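Local structure of 1-deoxy-D-xylulose 5-phosphate reductoisomerase (Moraxella catarrhalis, 4ZQG) at residues S190-F194 with E209-P214; H213-S217 with H255-V259. The protein catalyses the NADPH-dependent rearrangement and reduction of 1-deoxy-D-xylulose 5-phosphate to 2-C-methyl-D-erythritol 4-phosphate, a step of the MEP pathway to isoprenoids, and binds the inhibitor fosmidomycin. All coordinates share one frame. Residue numbers count along the deposited sequence, not the author numbering.

Interaction 1. Residues S190-F194 with E209-P214; sequences SGGSF and EAVNHP. With FOM (3-[formyl(hydroxy)amino]propylphosphonic acid), chain E.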
ATOM      1  N   SER A 190      -9.339   2.750  15.425  1.00 53.08           N
ATOM      2  CA  SER A 190     -10.322   1.696  15.703  1.00 54.54           C
ATOM      3  C   SER A 190     -11.621   2.272  16.209  1.00 56.88           C
ATOM      4  O   SER A 190     -12.661   1.625  16.137  1.00 59.47           O
ATOM      5  CB  SER A 190      -9.842   0.723  16.734  1.00 53.71           C
ATOM      6  OG  SER A 190      -9.987   1.303  18.008  1.00 53.49           O
ATOM      7  N   GLY A 191     -11.556   3.470  16.776  1.00 58.35           N
ATOM      8  CA  GLY A 191     -12.709   4.035  17.438  1.00 60.27           C
ATOM      9  C   GLY A 191     -12.809   3.570  18.872  1.00 61.76           C
ATOM     10  O   GLY A 191     -13.673   4.049  19.596  1.00 63.17           O
ATOM     11  N   GLY A 192     -11.948   2.617  19.261  1.00 63.88           N
ATOM     12  CA  GLY A 192     -11.883   2.049  20.615  1.00 64.09           C
ATOM     13  C   GLY A 192     -13.124   1.327  21.121  1.00 67.18           C
ATOM     14  O   GLY A 192     -14.090   1.144  20.396  1.00 66.99           O
ATOM     15  N   SER A 193     -13.096   0.974  22.413  1.00 71.61           N
ATOM     16  CA  SER A 193     -14.170   0.244  23.097  1.00 71.67           C
ATOM     17  C   SER A 193     -15.540   0.916  23.128  1.00 70.59           C
ATOM     18  O   SER A 193     -16.509   0.261  23.484  1.00 71.41           O
ATOM     19  CB  SER A 193     -13.769   0.004  24.538  1.00 75.23           C
ATOM     20  OG  SER A 193     -12.616  -0.817  24.636  1.00 82.89           O
ATOM     21  N   PHE A 194     -15.642   2.204  22.824  1.00 68.38           N
ATOM     22  CA  PHE A 194     -16.931   2.892  22.969  1.00 70.65           C
ATOM     23  C   PHE A 194     -17.442   3.513  21.689  1.00 72.06           C
ATOM     24  O   PHE A 194     -18.486   4.176  21.707  1.00 70.45           O
ATOM     25  CB  PHE A 194     -16.856   3.968  24.067  1.00 71.48           C
ATOM     26  CG  PHE A 194     -16.605   3.403  25.443  1.00 71.94           C
ATOM     27  CD1 PHE A 194     -15.300   3.221  25.910  1.00 70.53           C
ATOM     28  CD2 PHE A 194     -17.668   3.023  26.253  1.00 72.06           C
ATOM     29  CE1 PHE A 194     -15.065   2.682  27.156  1.00 71.75           C
ATOM     30  CE2 PHE A 194     -17.435   2.483  27.504  1.00 72.96           C
ATOM     31  CZ  PHE A 194     -16.131   2.315  27.958  1.00 73.14           C
ATOM     32  N   GLU A 209     -13.745  -1.870  31.348  1.00 84.19           N
ATOM     33  CA  GLU A 209     -14.289  -1.560  30.004  1.00 83.30           C
ATOM     34  C   GLU A 209     -13.284  -0.802  29.129  1.00 81.51           C
ATOM     35  O   GLU A 209     -12.928  -1.250  28.038  1.00 80.76           O
ATOM     36  CB  GLU A 209     -15.592  -0.744  30.085  1.00 84.78           C
ATOM     37  CG  GLU A 209     -16.851  -1.583  30.217  1.00 89.25           C
ATOM     38  CD  GLU A 209     -18.000  -0.844  30.884  1.00 91.55           C
ATOM     39  OE1 GLU A 209     -18.312  -1.160  32.065  1.00 86.82           O
ATOM     40  OE2 GLU A 209     -18.585   0.048  30.220  1.00 93.55           O
ATOM     41  N   ALA A 210     -12.839   0.346  29.628  1.00 81.08           N
ATOM     42  CA  ALA A 210     -11.952   1.227  28.890  1.00 81.77           C
ATOM     43  C   ALA A 210     -10.591   0.598  28.578  1.00 83.29           C
ATOM     44  O   ALA A 210     -10.028   0.860  27.508  1.00 83.11           O
ATOM     45  CB  ALA A 210     -11.757   2.531  29.656  1.00 81.54           C
ATOM     46  N   VAL A 211     -10.057  -0.199  29.511  1.00 82.55           N
ATOM     47  CA  VAL A 211      -8.697  -0.717  29.387  1.00 83.54           C
ATOM     48  C   VAL A 211      -8.618  -1.857  28.379  1.00 82.80           C
ATOM     49  O   VAL A 211      -7.563  -2.081  27.801  1.00 87.11           O
ATOM     50  CB  VAL A 211      -8.108  -1.194  30.748  1.00 84.01           C
ATOM     51  N   ASN A 212      -9.718  -2.573  28.166  1.00 80.81           N
ATOM     52  CA  ASN A 212      -9.693  -3.736  27.290  1.00 81.80           C
ATOM     53  C   ASN A 212     -10.245  -3.405  25.897  1.00 82.80           C
ATOM     54  O   ASN A 212     -11.331  -2.824  25.740  1.00 82.99           O
ATOM     55  CB  ASN A 212     -10.371  -4.954  27.965  1.00 82.87           C
ATOM     56  CG  ASN A 212      -9.537  -5.506  29.137  1.00 83.07           C
ATOM     57  OD1 ASN A 212      -8.385  -5.918  28.962  1.00 80.77           O
ATOM     58  ND2 ASN A 212     -10.101  -5.477  30.339  1.00 85.44           N
ATOM     59  N   HIS A 213      -9.448  -3.757  24.896  1.00 81.38           N
ATOM     60  CA  HIS A 213      -9.645  -3.296  23.535  1.00 83.66           C
ATOM     61  C   HIS A 213     -10.017  -4.496  22.688  1.00 80.79           C
ATOM     62  O   HIS A 213      -9.366  -5.523  22.792  1.00 78.79           O
ATOM     63  CB  HIS A 213      -8.340  -2.663  23.021  1.00 84.65           C
ATOM     64  CG  HIS A 213      -8.481  -1.934  21.716  1.00 88.25           C
ATOM     65  ND1 HIS A 213      -8.751  -2.581  20.530  1.00 89.06           N
ATOM     66  CD2 HIS A 213      -8.376  -0.620  21.407  1.00 87.36           C
ATOM     67  CE1 HIS A 213      -8.821  -1.702  19.547  1.00 87.64           C
ATOM     68  NE2 HIS A 213      -8.603  -0.503  20.055  1.00 88.28           N
ATOM     69  N   PRO A 214     -11.049  -4.369  21.832  1.00 81.34           N
ATOM     70  CA  PRO A 214     -11.489  -5.500  20.978  1.00 79.97           C
ATOM     71  C   PRO A 214     -10.384  -6.207  20.166  1.00 75.66           C
ATOM     72  O   PRO A 214     -10.356  -7.425  20.123  1.00 75.14           O
ATOM     73  CB  PRO A 214     -12.512  -4.853  20.035  1.00 80.84           C
ATOM     74  CG  PRO A 214     -13.033  -3.670  20.792  1.00 81.74           C
ATOM     75  CD  PRO A 214     -11.882  -3.164  21.620  1.00 82.19           C
TER
HETATM   76  O2  FOM E 503      -1.809   2.646  18.588  1.00 59.95           O
HETATM   77  N1  FOM E 503      -2.072   1.340  18.232  1.00 59.40           N
HETATM   78  C1  FOM E 503      -1.330   0.712  17.413  1.00 59.35           C
HETATM   79  O1  FOM E 503      -0.369   1.255  16.896  1.00 58.20           O
HETATM   80  C2  FOM E 503      -3.289   0.783  18.813  1.00 58.82           C
HETATM   81  C3  FOM E 503      -4.314   1.732  18.192  1.00 58.85           C
HETATM   82  C4  FOM E 503      -5.685   1.547  18.777  1.00 59.17           C
HETATM   83  PA1 FOM E 503      -6.669   2.829  18.033  1.00 58.11           P
HETATM   84  OP1 FOM E 503      -6.741   2.504  16.473  1.00 65.68           O
HETATM   85  OP2 FOM E 503      -5.942   4.098  18.084  1.00 60.06           O
HETATM   86  OP3 FOM E 503      -8.159   3.005  18.662  1.00 57.30           O
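Ser-190 shows how one residue can hold a phosphonate with both its amide and its hydroxyl. Its backbone N donates to OP1 of FOM at 2.8 Å. With chi1 in the p well (78°), its OG donates to FOM OP3 at 2.6 Å and also accepts two hydrogen bonds: from its own loop, Gly-192 N reaches Ser-190 OG at 2.7 Å, closing an ST turn; from 209-214, His-213 NE2 reaches Ser-190 OG at 3.1 Å. The t rotamer of His-213 (chi1 -170°) brings the imidazole back toward the loop, although its CA-to-CB bond points sideways, and presents NE2 to the hydroxyl near the ring plane. Since ND1 accepts from Asn-215 N, the ring is fixed at both nitrogens. Gly-191, at phi 86°, has no room for a CB, which would be jammed against the preceding carbonyl.

Farther along, Ser-193, in the m rotamer, directs its hydroxyl into the end of helix 207-211, with Ser-193 OG 2.6 Å from Asn-212 O; Asn-212 is the first residue to leave helical angles. Phe-194, also m, swings its ring toward the same helix: Phe-194 CZ lies 3.8 Å from Glu-209 CB, and Phe-194 CE1 is 4.1 Å from Ala-210 CB, with Ala-210 CA at the ring edge. The acid of Glu-209 turns elsewhere, to Ser-206. The contact thus runs from polar Ser-190 and His-213, through Ser-193 at the helix terminus, to apolar Phe-194, and its polar end belongs to the phosphonate-binding site of DXP reductoisomerase, where fosmidomycin probably mimics the substrate phosphate.

Interaction 2. Residues H213-S217 with H255-V259; sequences HPNWS and HPNSV. With FOM (3-[formyl(hydroxy)amino]propylphosphonic acid), chain E; GOL (glycerol), chain F.
The fosmidomycin pocket of DXP reductoisomerase takes His-213 and Trp-216 from loop 213-217; loop 255-259 lies beside it, next to a bound glycerol, and the Asn-215 side chain joins the two by donating to a turn carbonyl. Residues 255-258 form a type I turn: Pro-256 (phi/psi -68/-25) and Asn-257 (-72/-18) occupy its corners, and Ser-258 follows with positive phi (57/30). The facing loop is extended at His-213 (-113/134), bends at Pro-214 (-51/-44) and Asn-215 (-108/-19), and extends again at Trp-216 (-125/146). Closest in register are Asn-215 and Ser-258, with CA atoms 6.8 Å apart, and both CA-to-CB bonds point across the gap.

Asn-215 takes the m rotamer (chi1 -53°, chi2 -34°), so that ND2 donates to Pro-256 O at 2.9 Å and, weakly, to Ser-258 OG at 3.2 Å. Asn-215 N donates to His-213 ND1 at 3.1 Å, spanning the bend. Ser-258, chi1 -75° (m), donates from OG to O2 of the glycerol (GOL, probably from the crystallisation liquor) at 3.0 Å; Trp-216 NE1 reaches GOL O2 weakly at 3.4 Å, near the indole plane. Trp-216 (chi1 -73°, chi2 106°) lays one indole face over the inhibitor, its NE1 3.6 Å from FOM C2 and 3.7 Å from Ser-258 OG. His-213 and this indole pack edge-to-face.

Only 151 Å² is buried between the loops. The 213-217 loop runs from helix 207-211 to helix 220-228, while 255-259 links strands 250-254 and 260-266, with Asn-257 hydrogen-bonded to Ser-308 and Lys-310 of strand 307-311.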
ATOM      1  N   HIS A 213      -9.448  -3.757  24.896  1.00 81.38           N
ATOM      2  CA  HIS A 213      -9.645  -3.296  23.535  1.00 83.66           C
ATOM      3  C   HIS A 213     -10.017  -4.496  22.688  1.00 80.79           C
ATOM      4  O   HIS A 213      -9.366  -5.523  22.792  1.00 78.79           O
ATOM      5  CB  HIS A 213      -8.340  -2.663  23.021  1.00 84.65           C
ATOM      6  CG  HIS A 213      -8.481  -1.934  21.716  1.00 88.25           C
ATOM      7  ND1 HIS A 213      -8.751  -2.581  20.530  1.00 89.06           N
ATOM      8  CD2 HIS A 213      -8.376  -0.620  21.407  1.00 87.36           C
ATOM      9  CE1 HIS A 213      -8.821  -1.702  19.547  1.00 87.64           C
ATOM     10  NE2 HIS A 213      -8.603  -0.503  20.055  1.00 88.28           N
ATOM     11  N   PRO A 214     -11.049  -4.369  21.832  1.00 81.34           N
ATOM     12  CA  PRO A 214     -11.489  -5.500  20.978  1.00 79.97           C
ATOM     13  C   PRO A 214     -10.384  -6.207  20.166  1.00 75.66           C
ATOM     14  O   PRO A 214     -10.356  -7.425  20.123  1.00 75.14           O
ATOM     15  CB  PRO A 214     -12.512  -4.853  20.035  1.00 80.84           C
ATOM     16  CG  PRO A 214     -13.033  -3.670  20.792  1.00 81.74           C
ATOM     17  CD  PRO A 214     -11.882  -3.164  21.620  1.00 82.19           C
ATOM     18  N   ASN A 215      -9.487  -5.440  19.555  1.00 72.71           N
ATOM     19  CA  ASN A 215      -8.447  -5.958  18.655  1.00 71.02           C
ATOM     20  C   ASN A 215      -6.994  -5.980  19.086  1.00 69.49           C
ATOM     21  O   ASN A 215      -6.183  -6.679  18.488  1.00 72.79           O
ATOM     22  CB  ASN A 215      -8.495  -5.116  17.392  1.00 70.81           C
ATOM     23  CG  ASN A 215      -9.871  -5.069  16.809  1.00 69.70           C
ATOM     24  OD1 ASN A 215     -10.607  -6.060  16.895  1.00 63.96           O
ATOM     25  ND2 ASN A 215     -10.246  -3.907  16.234  1.00 70.41           N
ATOM     26  N   TRP A 216      -6.640  -5.201  20.089  1.00 69.07           N
ATOM     27  CA  TRP A 216      -5.243  -5.022  20.475  1.00 67.72           C
ATOM     28  C   TRP A 216      -5.056  -5.361  21.947  1.00 66.08           C
ATOM     29  O   TRP A 216      -5.956  -5.106  22.744  1.00 67.39           O
ATOM     30  CB  TRP A 216      -4.851  -3.561  20.309  1.00 67.69           C
ATOM     31  CG  TRP A 216      -4.684  -3.050  18.975  1.00 66.09           C
ATOM     32  CD1 TRP A 216      -5.530  -2.212  18.306  1.00 67.42           C
ATOM     33  CD2 TRP A 216      -3.560  -3.253  18.125  1.00 66.53           C
ATOM     34  NE1 TRP A 216      -5.001  -1.892  17.082  1.00 65.76           N
ATOM     35  CE2 TRP A 216      -3.797  -2.520  16.942  1.00 64.25           C
ATOM     36  CE3 TRP A 216      -2.380  -3.991  18.237  1.00 64.75           C
ATOM     37  CZ2 TRP A 216      -2.908  -2.510  15.890  1.00 64.61           C
ATOM     38  CZ3 TRP A 216      -1.497  -3.984  17.185  1.00 65.48           C
ATOM     39  CH2 TRP A 216      -1.762  -3.242  16.022  1.00 65.70           C
ATOM     40  N   SER A 217      -3.891  -5.914  22.292  1.00 65.06           N
ATOM     41  CA  SER A 217      -3.431  -6.026  23.681  1.00 65.39           C
ATOM     42  C   SER A 217      -2.226  -5.132  23.879  1.00 64.12           C
ATOM     43  O   SER A 217      -1.218  -5.292  23.192  1.00 64.37           O
ATOM     44  CB  SER A 217      -3.014  -7.446  24.002  1.00 67.99           C
ATOM     45  OG  SER A 217      -4.064  -8.106  24.650  1.00 70.95           O
ATOM     46  N   HIS A 255     -11.986   3.212  11.470  1.00 56.86           N
ATOM     47  CA  HIS A 255     -11.939   1.896  10.858  1.00 54.32           C
ATOM     48  C   HIS A 255     -11.931   0.892  11.977  1.00 53.10           C
ATOM     49  O   HIS A 255     -10.862   0.632  12.515  1.00 53.24           O
ATOM     50  CB  HIS A 255     -10.644   1.777  10.059  1.00 52.74           C
ATOM     51  CG  HIS A 255     -10.436   0.426   9.483  1.00 52.17           C
ATOM     52  ND1 HIS A 255     -11.458  -0.280   8.890  1.00 53.51           N
ATOM     53  CD2 HIS A 255      -9.338  -0.350   9.399  1.00 51.29           C
ATOM     54  CE1 HIS A 255     -10.996  -1.440   8.474  1.00 52.96           C
ATOM     55  NE2 HIS A 255      -9.716  -1.507   8.780  1.00 52.08           N
ATOM     56  N   PRO A 256     -13.097   0.338  12.355  1.00 53.51           N
ATOM     57  CA  PRO A 256     -13.184  -0.554  13.545  1.00 54.87           C
ATOM     58  C   PRO A 256     -12.492  -1.907  13.460  1.00 55.82           C
ATOM     59  O   PRO A 256     -12.118  -2.454  14.482  1.00 57.14           O
ATOM     60  CB  PRO A 256     -14.682  -0.775  13.756  1.00 55.09           C
ATOM     61  CG  PRO A 256     -15.381   0.061  12.759  1.00 55.00           C
ATOM     62  CD  PRO A 256     -14.406   0.639  11.786  1.00 53.99           C
ATOM     63  N   ASN A 257     -12.299  -2.442  12.262  1.00 57.02           N
ATOM     64  CA  ASN A 257     -11.724  -3.791  12.113  1.00 56.73           C
ATOM     65  C   ASN A 257     -10.225  -3.868  12.455  1.00 55.58           C
ATOM     66  O   ASN A 257      -9.691  -4.941  12.633  1.00 56.36           O
ATOM     67  CB  ASN A 257     -11.936  -4.285  10.694  1.00 56.39           C
ATOM     68  CG  ASN A 257     -13.321  -3.966  10.151  1.00 58.84           C
ATOM     69  OD1 ASN A 257     -13.685  -2.800   9.944  1.00 59.27           O
ATOM     70  ND2 ASN A 257     -14.083  -4.995   9.863  1.00 60.36           N
ATOM     71  N   SER A 258      -9.544  -2.728  12.485  1.00 54.80           N
ATOM     72  CA  SER A 258      -8.096  -2.657  12.719  1.00 53.72           C
ATOM     73  C   SER A 258      -7.225  -3.460  11.735  1.00 53.20           C
ATOM     74  O   SER A 258      -6.108  -3.911  12.060  1.00 51.90           O
ATOM     75  CB  SER A 258      -7.761  -2.966  14.199  1.00 53.74           C
ATOM     76  OG  SER A 258      -8.101  -1.856  15.016  1.00 51.90           O
ATOM     77  N   VAL A 259      -7.732  -3.585  10.509  1.00 52.91           N
ATOM     78  CA  VAL A 259      -7.026  -4.274   9.446  1.00 51.65           C
ATOM     79  C   VAL A 259      -6.225  -3.323   8.591  1.00 50.28           C
ATOM     80  O   VAL A 259      -5.041  -3.541   8.364  1.00 50.28           O
ATOM     81  CB  VAL A 259      -8.007  -5.076   8.622  1.00 52.56           C
ATOM     82  CG1 VAL A 259      -7.353  -5.562   7.353  1.00 52.75           C
ATOM     83  CG2 VAL A 259      -8.490  -6.245   9.475  1.00 53.16           C
TER
HETATM   84  O2  FOM E 503      -1.809   2.646  18.588  1.00 59.95           O
HETATM   85  N1  FOM E 503      -2.072   1.340  18.232  1.00 59.40           N
HETATM   86  C1  FOM E 503      -1.330   0.712  17.413  1.00 59.35           C
HETATM   87  O1  FOM E 503      -0.369   1.255  16.896  1.00 58.20           O
HETATM   88  C2  FOM E 503      -3.289   0.783  18.813  1.00 58.82           C
HETATM   89  C3  FOM E 503      -4.314   1.732  18.192  1.00 58.85           C
HETATM   90  C4  FOM E 503      -5.685   1.547  18.777  1.00 59.17           C
HETATM   91  PA1 FOM E 503      -6.669   2.829  18.033  1.00 58.11           P
HETATM   92  OP1 FOM E 503      -6.741   2.504  16.473  1.00 65.68           O
HETATM   93  OP2 FOM E 503      -5.942   4.098  18.084  1.00 60.06           O
HETATM   94  OP3 FOM E 503      -8.159   3.005  18.662  1.00 57.30           O
HETATM   95  C1  GOL F 504      -4.796   1.778  13.389  1.00 76.64           C
HETATM   96  O1  GOL F 504      -3.502   1.180  13.182  1.00 83.78           O
HETATM   97  C2  GOL F 504      -5.852   0.695  13.594  1.00 75.99           C
HETATM   98  O2  GOL F 504      -6.183   0.464  15.010  1.00 69.92           O
HETATM   99  C3  GOL F 504      -6.990   1.173  12.693  1.00 73.75           C
HETATM  100  O3  GOL F 504      -8.297   0.653  12.969  1.00 77.36           O

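Interactions 1 and 2 illustrate how one short loop can serve two neighbours: they share His-213 and Pro-214, and their centres are about 8 Å apart. Helix 207-211 runs into the loop that faces 190-194 first and 255-259 next. Those two partners also meet each other, with Ser-190 CB 3.6 Å from Ser-258 OG. Fosmidomycin extends past both contacts: interaction 1 holds its phosphonate, whereas in interaction 2 Trp-216 lies against its carbon chain. His-213 stands between, NE2 3.8 Å from FOM C4. Ser-226, Asn-231 and Lys-232 also hydrogen-bond the inhibitor. Magnesium sits on Asp-154, Glu-156 and Glu-235, and the Trp-216 side chain comes within about 6 Å of it.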